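Carbohydrate deacetylase Agd3 (Neosartorya fumigata, PDB 6NWZ) probably removes N-acetyl groups from the exopolysaccharide galactosaminogalactan, a deacetylation needed for biofilm formation by the fungus. Local coordinates at residues S95-T99 with D100-Q104; W236-R239 with G240-G244; I273-E276 with D277-I281; D442-Q445 with A446-D449; Y543-H546 with Q547-R551. One frame throughout, in Å; residues are numbered along the deposited sequence.

All five contacts are local, and they differ in burial. Contacts 2 and 5 are buried; contacts 1, 3 and 4 are partly buried, each with a side of exposed or partly exposed residues. Contacts 1 and 3 both start helices through a capping box, one built with a glutamine and the other with an aspartate. Contact 2 closes a helix with a Schellman motif, contact 4 lies inside a helix, and contact 5 turns a strand end beside zinc. Contact 1 belongs to the CBM87 range, whereas contacts 3, 4 and 5 share the deacetylase range. Contacts 3 and 5 touch: Ile273 N lies 3.0 Å from Gln547 OE1, a probable hydrogen bond.

Contact 1: S95-T99 with D100-Q104; sequences SALTT and DQWNQ
Ser95 and Trp102 meet edge-on: indole NE1 donates to Ser95 OG over 2.8 Å, with the hydroxyl oxygen only 4° out of the ring plane. The hydroxyl reaches this edge because it stands anti to the serine nitrogen (chi1 170°). It also accepts from Leu97 N, an ST turn, and pairs with Glu82 O, so several partners fix its position. Leu97 approaches the same indole differently. Its CD1 lies over one face, displaced toward the rim, while its CB packs 3.7 Å from Trp102 CD1.

The Gln101 side chain crosses that of Leu97 at about a right angle and runs extended past the N-cap, bringing OE1 to Thr98 N. Here Thr98 is the N-cap, and the two residues form a capping box. Gln101 N donates to Thr98 OG1 at 3.1 Å, and Thr98 N returns a bond of 3.1 Å to Gln101 OE1. Thr98 N lies in the plane of the Gln101 carbonyl, on a lone pair of OE1; with NE2 bonded to Val61 O, both ends of the amide are tied and its rotation is fixed. Thr99 and Asn103 run side by side on the exposed flank.

The box thus begins helix 99-112 after the short loop that follows strand 93-95, and the Trp102 side chain touches Met116 and Gln118 of strand 115-119.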
loop_
_atom_site.group_PDB
_atom_site.type_symbol
_atom_site.label_atom_id
_atom_site.label_comp_id
_atom_site.label_asym_id
_atom_site.label_seq_id
_atom_site.Cartn_x
_atom_site.Cartn_y
_atom_site.Cartn_z
ATOM N N SER A 95 -12.876 24.138 -23.373
ATOM C CA SER A 95 -11.545 23.684 -22.999
ATOM C C SER A 95 -10.559 24.844 -23.030
ATOM O O SER A 95 -10.591 25.684 -23.933
ATOM C CB SER A 95 -11.077 22.580 -23.943
ATOM O OG SER A 95 -9.707 22.282 -23.735
ATOM N N ALA A 96 -9.670 24.890 -22.034
ATOM C CA ALA A 96 -8.644 25.926 -22.018
ATOM C C ALA A 96 -7.575 25.699 -23.083
ATOM O O ALA A 96 -6.805 26.622 -23.375
ATOM C CB ALA A 96 -8.002 26.018 -20.635
ATOM N N LEU A 97 -7.507 24.501 -23.662
ATOM C CA LEU A 97 -6.652 24.244 -24.812
ATOM C C LEU A 97 -7.406 24.576 -26.093
ATOM O O LEU A 97 -8.576 24.210 -26.253
ATOM C CB LEU A 97 -6.190 22.784 -24.835
ATOM C CG LEU A 97 -5.185 22.329 -23.770
ATOM C CD1 LEU A 97 -4.855 20.851 -23.929
ATOM C CD2 LEU A 97 -3.913 23.154 -23.828
ATOM N N THR A 98 -6.727 25.274 -27.005
ATOM C CA THR A 98 -7.359 25.744 -28.228
ATOM C C THR A 98 -7.683 24.573 -29.153
ATOM O O THR A 98 -7.223 23.441 -28.968
ATOM C CB THR A 98 -6.461 26.749 -28.956
ATOM O OG1 THR A 98 -5.479 26.050 -29.731
ATOM C CG2 THR A 98 -5.753 27.662 -27.961
ATOM N N THR A 99 -8.500 24.862 -30.165
ATOM C CA THR A 99 -8.835 23.844 -31.153
ATOM C C THR A 99 -7.588 23.345 -31.870
ATOM O O THR A 99 -7.435 22.139 -32.104
ATOM C CB THR A 99 -9.850 24.405 -32.150
ATOM O OG1 THR A 99 -11.126 24.531 -31.508
ATOM C CG2 THR A 99 -9.979 23.498 -33.360
ATOM N N ASP A 100 -6.674 24.255 -32.209
ATOM C CA ASP A 100 -5.452 23.841 -32.887
ATOM C C ASP A 100 -4.563 23.007 -31.975
ATOM O O ASP A 100 -3.882 22.090 -32.447
ATOM C CB ASP A 100 -4.700 25.065 -33.411
ATOM C CG ASP A 100 -3.404 24.700 -34.109
ATOM O OD1 ASP A 100 -2.367 24.585 -33.423
ATOM O OD2 ASP A 100 -3.427 24.510 -35.343
ATOM N N GLN A 101 -4.570 23.293 -30.669
ATOM C CA GLN A 101 -3.782 22.491 -29.738
ATOM C C GLN A 101 -4.334 21.075 -29.624
ATOM O O GLN A 101 -3.566 20.106 -29.582
ATOM C CB GLN A 101 -3.737 23.166 -28.369
ATOM C CG GLN A 101 -3.046 24.520 -28.382
ATOM C CD GLN A 101 -2.820 25.075 -26.990
ATOM O OE1 GLN A 101 -3.768 25.311 -26.239
ATOM N NE2 GLN A 101 -1.557 25.282 -26.637
ATOM N N TRP A 102 -5.660 20.933 -29.575
ATOM C CA TRP A 102 -6.247 19.597 -29.533
ATOM C C TRP A 102 -5.956 18.821 -30.809
ATOM O O TRP A 102 -5.815 17.594 -30.769
ATOM C CB TRP A 102 -7.752 19.686 -29.294
ATOM C CG TRP A 102 -8.117 19.859 -27.857
ATOM C CD1 TRP A 102 -8.467 21.020 -27.236
ATOM C CD2 TRP A 102 -8.165 18.835 -26.855
ATOM N NE1 TRP A 102 -8.733 20.784 -25.907
ATOM C CE2 TRP A 102 -8.554 19.450 -25.649
ATOM C CE3 TRP A 102 -7.919 17.458 -26.861
ATOM C CZ2 TRP A 102 -8.705 18.737 -24.461
ATOM C CZ3 TRP A 102 -8.069 16.751 -25.682
ATOM C CH2 TRP A 102 -8.459 17.392 -24.497
ATOM N N ASN A 103 -5.857 19.515 -31.947
ATOM C CA ASN A 103 -5.536 18.834 -33.197
ATOM C C ASN A 103 -4.077 18.394 -33.241
ATOM O O ASN A 103 -3.767 17.349 -33.824
ATOM C CB ASN A 103 -5.866 19.735 -34.388
ATOM C CG ASN A 103 -7.361 19.871 -34.619
ATOM O OD1 ASN A 103 -8.135 18.975 -34.286
ATOM N ND2 ASN A 103 -7.773 20.996 -35.195
ATOM N N GLN A 104 -3.170 19.170 -32.640
ATOM C CA GLN A 104 -1.791 18.710 -32.507
ATOM C C GLN A 104 -1.724 17.416 -31.706
ATOM O O GLN A 104 -0.976 16.497 -32.057
ATOM C CB GLN A 104 -0.932 19.785 -31.844
ATOM C CG GLN A 104 -0.870 21.105 -32.589
ATOM C CD GLN A 104 -0.049 22.140 -31.845
ATOM O OE1 GLN A 104 1.087 21.877 -31.453
ATOM N NE2 GLN A 104 -0.627 23.318 -31.632
#

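Contact 2: W236-R239 with G240-G244; sequences WLTR and GLYAG
Thr238 and Leu241 are joined across a type I' turn by Leu241 N donating to Thr238 O, 2.9 Å apart, with the donor lying well above the carbonyl plane. The Thr238 side chain adds a second, weak link, from Gly240 N to Thr238 OG1 at 3.4 Å. The same hydroxyl oxygen lies 3.5 Å from Tyr242 CD2, approaching the ring obliquely, and the two side chains cross at a slant. OG1 sits between the backbone N and the carbonyl carbon (chi1 65°), which aims it at the turn while it also bonds to Ile234 O, one turn back in helix 224-237.

The backbone sets these positions. Arg239 leaves the helix with positive phi (54°) and completes a Schellman motif. Gly240 is positive as well (76°), a conformation that favours glycine.

Further out, Tyr242 rests on Thr642 and Ile49, and Leu241 on Phe643. The Arg239 chain, extended from CG to NE, carries its guanidinium away from the turn, where NH2 bonds to Leu684 O and forms a long, weak ion pair with Glu210. Since Glu210 and Leu684 both bind zinc, these contacts of Arg239 are consistent with a second-shell role at that metal site.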
loop_
_atom_site.group_PDB
_atom_site.type_symbol
_atom_site.label_atom_id
_atom_site.label_comp_id
_atom_site.label_asym_id
_atom_site.label_seq_id
_atom_site.Cartn_x
_atom_site.Cartn_y
_atom_site.Cartn_z
ATOM N N TRP A 236 -4.150 0.110 -20.184
ATOM C CA TRP A 236 -4.498 0.332 -21.583
ATOM C C TRP A 236 -3.610 1.399 -22.211
ATOM O O TRP A 236 -3.167 1.249 -23.356
ATOM C CB TRP A 236 -5.972 0.722 -21.699
ATOM C CG TRP A 236 -6.420 0.980 -23.105
ATOM C CD1 TRP A 236 -6.825 0.050 -24.017
ATOM C CD2 TRP A 236 -6.517 2.252 -23.761
ATOM N NE1 TRP A 236 -7.164 0.661 -25.200
ATOM C CE2 TRP A 236 -6.982 2.014 -25.069
ATOM C CE3 TRP A 236 -6.251 3.568 -23.370
ATOM C CZ2 TRP A 236 -7.188 3.039 -25.990
ATOM C CZ3 TRP A 236 -6.458 4.587 -24.287
ATOM C CH2 TRP A 236 -6.921 4.315 -25.580
ATOM N N LEU A 237 -3.337 2.483 -21.476
ATOM C CA LEU A 237 -2.527 3.563 -22.033
ATOM C C LEU A 237 -1.113 3.101 -22.350
ATOM O O LEU A 237 -0.511 3.575 -23.316
ATOM C CB LEU A 237 -2.481 4.743 -21.064
ATOM C CG LEU A 237 -1.790 6.011 -21.549
ATOM C CD1 LEU A 237 -2.533 6.566 -22.748
ATOM C CD2 LEU A 237 -1.741 7.027 -20.425
ATOM N N THR A 238 -0.566 2.189 -21.552
ATOM C CA THR A 238 0.794 1.712 -21.740
ATOM C C THR A 238 0.862 0.408 -22.523
ATOM O O THR A 238 1.964 -0.105 -22.743
ATOM C CB THR A 238 1.485 1.522 -20.384
ATOM O OG1 THR A 238 0.828 0.479 -19.658
ATOM C CG2 THR A 238 1.443 2.804 -19.569
ATOM N N ARG A 239 -0.280 -0.140 -22.942
ATOM C CA ARG A 239 -0.367 -1.458 -23.568
ATOM C C ARG A 239 0.269 -2.554 -22.712
ATOM O O ARG A 239 0.700 -3.584 -23.238
ATOM C CB ARG A 239 0.263 -1.455 -24.968
ATOM C CG ARG A 239 -0.488 -0.616 -25.989
ATOM C CD ARG A 239 0.241 -0.587 -27.321
ATOM N NE ARG A 239 -0.572 0.012 -28.374
ATOM C CZ ARG A 239 -0.596 1.313 -28.646
ATOM N NH1 ARG A 239 0.146 2.151 -27.935
ATOM N NH2 ARG A 239 -1.359 1.774 -29.625
ATOM N N GLY A 240 0.330 -2.360 -21.393
ATOM C CA GLY A 240 0.977 -3.309 -20.511
ATOM C C GLY A 240 2.491 -3.280 -20.520
ATOM O O GLY A 240 3.116 -4.162 -19.918
ATOM N N LEU A 241 3.103 -2.299 -21.175
ATOM C CA LEU A 241 4.553 -2.212 -21.309
ATOM C C LEU A 241 5.003 -0.854 -20.793
ATOM O O LEU A 241 4.607 0.181 -21.340
ATOM C CB LEU A 241 4.966 -2.413 -22.770
ATOM C CG LEU A 241 6.447 -2.393 -23.140
ATOM C CD1 LEU A 241 7.189 -3.527 -22.452
ATOM C CD2 LEU A 241 6.586 -2.493 -24.649
ATOM N N TYR A 242 5.823 -0.854 -19.742
ATOM C CA TYR A 242 6.190 0.392 -19.077
ATOM C C TYR A 242 7.357 0.150 -18.132
ATOM O O TYR A 242 7.635 -0.983 -17.727
ATOM C CB TYR A 242 5.004 0.983 -18.302
ATOM C CG TYR A 242 4.393 0.026 -17.301
ATOM C CD1 TYR A 242 4.877 -0.059 -16.002
ATOM C CD2 TYR A 242 3.336 -0.799 -17.660
ATOM C CE1 TYR A 242 4.322 -0.938 -15.089
ATOM C CE2 TYR A 242 2.776 -1.680 -16.758
ATOM C CZ TYR A 242 3.271 -1.745 -15.476
ATOM O OH TYR A 242 2.709 -2.624 -14.582
ATOM N N ALA A 243 8.034 1.238 -17.784
ATOM C CA ALA A 243 9.026 1.214 -16.715
ATOM C C ALA A 243 8.263 1.334 -15.404
ATOM O O ALA A 243 7.810 2.417 -15.029
ATOM C CB ALA A 243 10.038 2.341 -16.887
ATOM N N GLY A 244 8.089 0.214 -14.716
ATOM C CA GLY A 244 7.341 0.238 -13.478
ATOM C C GLY A 244 7.189 -1.153 -12.910
ATOM O O GLY A 244 7.857 -2.097 -13.339
#

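Contact 3: I273-E276 with D277-I281; sequences ITVE and DMNGI
Thr274 is still extended (phi/psi -113/174°) when Met278 N bonds back to its carbonyl oxygen, and from Val275 onward the backbone is helical. Thr274 is the N-cap of helix 275-289 and forms a capping box with Asp277.

Two bonds make the box reciprocal. Asp277 N donates to Thr274 OG1 at 3.2 Å, nearly straight, and Thr274 N donates to Asp277 OD2 at 3.3 Å, meeting the lone pair that points away from the other carboxylate oxygen. The threonine hydroxyl sits between its own nitrogen and carbonyl carbon (chi1 66°), and from there it faces the first turn of the helix. Its proton has two weak candidates within reach, Asp277 OD2 and Glu276 OE1, and the choice is not settled. Asp277 OD1 accepts from Ala553 N, so both carboxylate oxygens have partners and the group's rotation is fixed. A negative group near the start of a helix would probably be favoured by the helix dipole.

The Ile273 side chain crosses that of Asp277 obliquely and that of Met278 at about a right angle. Farther round the helix, Val275 and Asn279 lie side by side, with Asn279 OD1 accepting from Trp373 NE1. Ile273 CD1 lies 3.5 Å from Asp277 CB, and Ile273 CG1 4.0 Å from Met278 SD.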
loop_
_atom_site.group_PDB
_atom_site.type_symbol
_atom_site.label_atom_id
_atom_site.label_comp_id
_atom_site.label_asym_id
_atom_site.label_seq_id
_atom_site.Cartn_x
_atom_site.Cartn_y
_atom_site.Cartn_z
ATOM N N ILE A 273 -2.650 -13.504 25.292
ATOM C CA ILE A 273 -2.915 -14.551 24.310
ATOM C C ILE A 273 -2.446 -15.894 24.863
ATOM O O ILE A 273 -1.473 -15.958 25.625
ATOM C CB ILE A 273 -2.243 -14.216 22.962
ATOM C CG1 ILE A 273 -2.978 -14.898 21.805
ATOM C CG2 ILE A 273 -0.759 -14.582 22.968
ATOM C CD1 ILE A 273 -4.352 -14.314 21.537
ATOM N N THR A 274 -3.148 -16.969 24.515
ATOM C CA THR A 274 -2.838 -18.292 25.037
ATOM C C THR A 274 -2.340 -19.210 23.925
ATOM O O THR A 274 -2.334 -18.860 22.744
ATOM C CB THR A 274 -4.061 -18.912 25.722
ATOM O OG1 THR A 274 -5.083 -19.158 24.749
ATOM C CG2 THR A 274 -4.600 -17.975 26.783
ATOM N N VAL A 275 -1.913 -20.407 24.333
ATOM C CA VAL A 275 -1.463 -21.409 23.371
ATOM C C VAL A 275 -2.625 -21.884 22.507
ATOM O O VAL A 275 -2.467 -22.102 21.299
ATOM C CB VAL A 275 -0.777 -22.577 24.102
ATOM C CG1 VAL A 275 -0.601 -23.766 23.173
ATOM C CG2 VAL A 275 0.571 -22.132 24.666
ATOM N N GLU A 276 -3.810 -22.047 23.102
ATOM C CA GLU A 276 -4.972 -22.453 22.315
ATOM C C GLU A 276 -5.330 -21.386 21.287
ATOM O O GLU A 276 -5.645 -21.704 20.132
ATOM C CB GLU A 276 -6.164 -22.740 23.231
ATOM C CG GLU A 276 -5.949 -23.876 24.234
ATOM C CD GLU A 276 -5.135 -23.459 25.455
ATOM O OE1 GLU A 276 -4.931 -22.243 25.662
ATOM O OE2 GLU A 276 -4.697 -24.353 26.210
ATOM N N ASP A 277 -5.284 -20.114 21.692
ATOM C CA ASP A 277 -5.490 -19.013 20.756
ATOM C C ASP A 277 -4.539 -19.115 19.572
ATOM O O ASP A 277 -4.958 -19.034 18.410
ATOM C CB ASP A 277 -5.298 -17.673 21.471
ATOM C CG ASP A 277 -6.479 -17.288 22.340
ATOM O OD1 ASP A 277 -7.631 -17.500 21.914
ATOM O OD2 ASP A 277 -6.250 -16.765 23.451
ATOM N N MET A 278 -3.245 -19.299 19.856
ATOM C CA MET A 278 -2.244 -19.326 18.796
ATOM C C MET A 278 -2.405 -20.540 17.887
ATOM O O MET A 278 -2.158 -20.440 16.680
ATOM C CB MET A 278 -0.837 -19.285 19.401
ATOM C CG MET A 278 -0.450 -17.938 20.024
ATOM S SD MET A 278 -0.673 -16.500 18.943
ATOM C CE MET A 278 0.090 -17.072 17.432
ATOM N N ASN A 279 -2.821 -21.685 18.435
ATOM C CA ASN A 279 -3.091 -22.842 17.584
ATOM C C ASN A 279 -4.215 -22.549 16.600
ATOM O O ASN A 279 -4.195 -23.035 15.462
ATOM C CB ASN A 279 -3.429 -24.063 18.438
ATOM C CG ASN A 279 -2.193 -24.766 18.958
ATOM O OD1 ASN A 279 -1.150 -24.771 18.304
ATOM N ND2 ASN A 279 -2.300 -25.358 20.145
ATOM N N GLY A 280 -5.204 -21.756 17.018
ATOM C CA GLY A 280 -6.252 -21.356 16.096
ATOM C C GLY A 280 -5.734 -20.468 14.981
ATOM O O GLY A 280 -6.115 -20.629 13.816
ATOM N N ILE A 281 -4.851 -19.528 15.316
ATOM C CA ILE A 281 -4.276 -18.659 14.297
ATOM C C ILE A 281 -3.411 -19.462 13.331
ATOM O O ILE A 281 -3.450 -19.242 12.115
ATOM C CB ILE A 281 -3.481 -17.518 14.957
ATOM C CG1 ILE A 281 -4.367 -16.755 15.947
ATOM C CG2 ILE A 281 -2.907 -16.594 13.897
ATOM C CD1 ILE A 281 -5.508 -16.000 15.298
#

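Contact 4: D442-Q445 with A446-D449; sequences DALQ and AWWD
Leu444 and Trp447 form the tight side of this stretch of helix. Leu444 CD2 sits over the indole, 3.8 Å from the centroid of its six-membered ring and 19° off the ring normal, a CH-pi contact. The methyl is offset toward the rim, with Trp447 CZ3 its nearest atom at 3.6 Å. Trp447 CD1 nearly eclipses CA, which puts the six-membered ring on the far side of CG, where Leu444 CD2 covers it. Ala443 and Ala446 are buried on this flank too.

The other flank is partly exposed and polar. Gln445 NE2 donates to Asp449 OD1 over 2.7 Å, one helical turn on. The carboxylate oxygen lies in the amide plane, but the donor meets it on the syn side, 29° out of the carboxylate plane, and the two flat groups are turned 42° apart. A bend at chi2 folds the glutamine along the helix toward the aspartate.

Backbone bonds such as those from Ala446 N to Asp442 O and from Trp448 N to Leu444 O hold the turns between them. Trp447 NE1 bonds to Gln395 OE1, and Ala443, Ala446 and Trp447 pack against Val403 of helix 400-417, so helix 441-449 lies against that helix.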
loop_
_atom_site.group_PDB
_atom_site.type_symbol
_atom_site.label_atom_id
_atom_site.label_comp_id
_atom_site.label_asym_id
_atom_site.label_seq_id
_atom_site.Cartn_x
_atom_site.Cartn_y
_atom_site.Cartn_z
ATOM N N ASP A 442 18.698 10.536 21.593
ATOM C CA ASP A 442 19.462 9.575 22.384
ATOM C C ASP A 442 18.911 8.168 22.229
ATOM O O ASP A 442 19.669 7.192 22.294
ATOM C CB ASP A 442 19.456 9.970 23.862
ATOM C CG ASP A 442 19.974 11.371 24.096
ATOM O OD1 ASP A 442 20.687 11.897 23.216
ATOM O OD2 ASP A 442 19.672 11.944 25.165
ATOM N N ALA A 443 17.597 8.044 22.035
ATOM C CA ALA A 443 17.000 6.733 21.824
ATOM C C ALA A 443 17.371 6.183 20.453
ATOM O O ALA A 443 17.788 5.026 20.331
ATOM C CB ALA A 443 15.483 6.820 21.990
ATOM N N LEU A 444 17.239 7.008 19.408
ATOM C CA LEU A 444 17.585 6.562 18.060
ATOM C C LEU A 444 19.051 6.159 17.959
ATOM O O LEU A 444 19.392 5.241 17.205
ATOM C CB LEU A 444 17.261 7.659 17.044
ATOM C CG LEU A 444 15.806 8.126 16.969
ATOM C CD1 LEU A 444 15.658 9.294 16.007
ATOM C CD2 LEU A 444 14.899 6.984 16.554
ATOM N N GLN A 445 19.931 6.833 18.705
ATOM C CA GLN A 445 21.331 6.423 18.742
ATOM C C GLN A 445 21.490 5.083 19.452
ATOM O O GLN A 445 22.316 4.255 19.048
ATOM C CB GLN A 445 22.175 7.500 19.424
ATOM C CG GLN A 445 23.676 7.243 19.384
ATOM C CD GLN A 445 24.271 7.444 18.003
ATOM O OE1 GLN A 445 24.175 8.526 17.423
ATOM N NE2 GLN A 445 24.887 6.397 17.467
ATOM N N ALA A 446 20.710 4.852 20.511
ATOM C CA ALA A 446 20.743 3.556 21.180
ATOM C C ALA A 446 20.305 2.443 20.236
ATOM O O ALA A 446 20.883 1.349 20.248
ATOM C CB ALA A 446 19.863 3.583 22.429
ATOM N N TRP A 447 19.283 2.701 19.412
ATOM C CA TRP A 447 18.928 1.750 18.362
ATOM C C TRP A 447 20.106 1.524 17.427
ATOM O O TRP A 447 20.475 0.383 17.135
ATOM C CB TRP A 447 17.729 2.247 17.548
ATOM C CG TRP A 447 16.479 2.579 18.303
ATOM C CD1 TRP A 447 16.288 2.531 19.652
ATOM C CD2 TRP A 447 15.236 3.018 17.736
ATOM N NE1 TRP A 447 15.007 2.916 19.962
ATOM C CE2 TRP A 447 14.340 3.219 18.803
ATOM C CE3 TRP A 447 14.797 3.261 16.431
ATOM C CZ2 TRP A 447 13.031 3.650 18.605
ATOM C CZ3 TRP A 447 13.500 3.689 16.236
ATOM C CH2 TRP A 447 12.632 3.880 17.317
ATOM N N TRP A 448 20.706 2.615 16.945
ATOM C CA TRP A 448 21.755 2.506 15.941
ATOM C C TRP A 448 23.005 1.841 16.497
ATOM O O TRP A 448 23.722 1.158 15.758
ATOM C CB TRP A 448 22.094 3.891 15.390
ATOM C CG TRP A 448 23.015 3.857 14.211
ATOM C CD1 TRP A 448 24.368 3.665 14.227
ATOM C CD2 TRP A 448 22.652 4.022 12.838
ATOM N NE1 TRP A 448 24.867 3.696 12.950
ATOM C CE2 TRP A 448 23.833 3.916 12.077
ATOM C CE3 TRP A 448 21.441 4.249 12.177
ATOM C CZ2 TRP A 448 23.840 4.029 10.689
ATOM C CZ3 TRP A 448 21.447 4.362 10.801
ATOM C CH2 TRP A 448 22.640 4.253 10.070
ATOM N N ASP A 449 23.294 2.039 17.785
ATOM C CA ASP A 449 24.470 1.407 18.370
ATOM C C ASP A 449 24.313 -0.105 18.457
ATOM O O ASP A 449 25.316 -0.821 18.523
ATOM C CB ASP A 449 24.761 2.021 19.738
ATOM C CG ASP A 449 25.226 3.469 19.638
ATOM O OD1 ASP A 449 25.423 3.957 18.503
ATOM O OD2 ASP A 449 25.399 4.117 20.693
#

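Contact 5: Y543-H546 with Q547-R551; sequences YMFH and QANLR. With ZN (zinc ion), chain M.
His546 and Asn549 meet in a buried turn where strand 542-546 ends and a short 3-10 segment begins. Two bonds join them: His546 N donates to Asn549 OD1 at 3.0 Å, and Asn549 N donates to His546 O at 2.9 Å. In each, the donor stands well above the carbonyl plane. A water completes the link, accepting from His546 ND1 and donating to Asn549 OD1, so the amide oxygen steadies both the histidine's backbone and its ring. Strand 542-546 runs parallel to strand 252-257 in the deacetylase sheet, and His546 and Asp255, near their C-terminal ends, bind one zinc ion together. The coordinating atom is NE2, 2.3 Å from the metal. His546 CG lies beside its backbone N (chi1 -67°), which directs the ring away from the turn. The Asn549 amide stands almost perpendicular to the Phe545 ring, at whose edge OD1 lies; Asn549 ND2 bonds to Tyr497 O, and Phe545 meets Phe570 and Trp573 edge-to-face.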
loop_
_atom_site.group_PDB
_atom_site.type_symbol
_atom_site.label_atom_id
_atom_site.label_comp_id
_atom_site.label_asym_id
_atom_site.label_seq_id
_atom_site.Cartn_x
_atom_site.Cartn_y
_atom_site.Cartn_z
ATOM N N TYR A 543 0.323 -2.954 8.334
ATOM C CA TYR A 543 -0.852 -2.667 9.146
ATOM C C TYR A 543 -0.589 -3.043 10.598
ATOM O O TYR A 543 0.075 -4.044 10.887
ATOM C CB TYR A 543 -2.092 -3.401 8.594
ATOM C CG TYR A 543 -2.523 -2.872 7.240
ATOM C CD1 TYR A 543 -1.888 -3.290 6.076
ATOM C CD2 TYR A 543 -3.548 -1.935 7.125
ATOM C CE1 TYR A 543 -2.264 -2.799 4.835
ATOM C CE2 TYR A 543 -3.931 -1.440 5.883
ATOM C CZ TYR A 543 -3.283 -1.876 4.743
ATOM O OH TYR A 543 -3.650 -1.394 3.504
ATOM N N MET A 544 -1.120 -2.231 11.507
ATOM C CA MET A 544 -0.833 -2.325 12.931
ATOM C C MET A 544 -1.929 -3.104 13.650
ATOM O O MET A 544 -3.107 -2.731 13.585
ATOM C CB MET A 544 -0.704 -0.926 13.529
ATOM C CG MET A 544 -0.577 -0.909 15.036
ATOM S SD MET A 544 -1.249 0.612 15.727
ATOM C CE MET A 544 -2.989 0.394 15.364
ATOM N N PHE A 545 -1.535 -4.171 14.348
ATOM C CA PHE A 545 -2.427 -4.915 15.230
ATOM C C PHE A 545 -1.680 -5.246 16.517
ATOM O O PHE A 545 -0.481 -4.980 16.651
ATOM C CB PHE A 545 -2.960 -6.190 14.560
ATOM C CG PHE A 545 -3.741 -5.934 13.298
ATOM C CD1 PHE A 545 -5.061 -5.512 13.356
ATOM C CD2 PHE A 545 -3.154 -6.108 12.054
ATOM C CE1 PHE A 545 -5.782 -5.270 12.194
ATOM C CE2 PHE A 545 -3.869 -5.868 10.890
ATOM C CZ PHE A 545 -5.186 -5.449 10.960
ATOM N N HIS A 546 -2.401 -5.830 17.475
ATOM C CA HIS A 546 -1.839 -6.113 18.790
ATOM C C HIS A 546 -2.286 -7.489 19.265
ATOM O O HIS A 546 -3.246 -8.066 18.748
ATOM C CB HIS A 546 -2.228 -5.027 19.799
ATOM C CG HIS A 546 -1.612 -3.696 19.499
ATOM N ND1 HIS A 546 -2.009 -2.917 18.433
ATOM C CD2 HIS A 546 -0.605 -3.024 20.105
ATOM C CE1 HIS A 546 -1.282 -1.814 18.403
ATOM N NE2 HIS A 546 -0.423 -1.853 19.406
ATOM N N GLN A 547 -1.572 -8.006 20.274
ATOM C CA GLN A 547 -1.725 -9.407 20.658
ATOM C C GLN A 547 -3.137 -9.715 21.139
ATOM O O GLN A 547 -3.647 -10.815 20.895
ATOM C CB GLN A 547 -0.697 -9.772 21.736
ATOM C CG GLN A 547 -0.837 -8.998 23.045
ATOM C CD GLN A 547 -1.751 -9.680 24.054
ATOM O OE1 GLN A 547 -1.957 -10.893 24.006
ATOM N NE2 GLN A 547 -2.301 -8.896 24.975
ATOM N N ALA A 548 -3.785 -8.762 21.811
ATOM C CA ALA A 548 -5.142 -8.994 22.286
ATOM C C ALA A 548 -6.122 -9.228 21.145
ATOM O O ALA A 548 -7.178 -9.831 21.367
ATOM C CB ALA A 548 -5.605 -7.814 23.145
ATOM N N ASN A 549 -5.797 -8.779 19.928
ATOM C CA ASN A 549 -6.703 -8.932 18.792
ATOM C C ASN A 549 -6.777 -10.362 18.273
ATOM O O ASN A 549 -7.656 -10.656 17.455
ATOM C CB ASN A 549 -6.287 -8.009 17.641
ATOM C CG ASN A 549 -6.152 -6.556 18.065
ATOM O OD1 ASN A 549 -5.375 -5.800 17.481
ATOM N ND2 ASN A 549 -6.908 -6.160 19.082
ATOM N N LEU A 550 -5.882 -11.248 18.705
ATOM C CA LEU A 550 -5.855 -12.617 18.207
ATOM C C LEU A 550 -6.725 -13.562 19.024
ATOM O O LEU A 550 -6.731 -14.767 18.749
ATOM C CB LEU A 550 -4.413 -13.142 18.178
ATOM C CG LEU A 550 -3.345 -12.327 17.439
ATOM C CD1 LEU A 550 -2.077 -13.146 17.277
ATOM C CD2 LEU A 550 -3.837 -11.851 16.091
ATOM N N ARG A 551 -7.457 -13.051 20.013
ATOM C CA ARG A 551 -8.271 -13.907 20.865
ATOM C C ARG A 551 -9.342 -14.603 20.038
ATOM O O ARG A 551 -10.199 -13.948 19.438
ATOM C CB ARG A 551 -8.918 -13.091 21.984
ATOM C CG ARG A 551 -9.555 -13.962 23.052
ATOM C CD ARG A 551 -10.627 -13.220 23.821
ATOM N NE ARG A 551 -11.082 -13.987 24.976
ATOM C CZ ARG A 551 -10.959 -13.584 26.236
ATOM N NH1 ARG A 551 -10.412 -12.408 26.512
ATOM N NH2 ARG A 551 -11.398 -14.351 27.222
HETATM ZN ZN ZN M . 1.645 -0.855 18.952
HETATM O O HOH W 1 -4.461 -3.107 17.333
#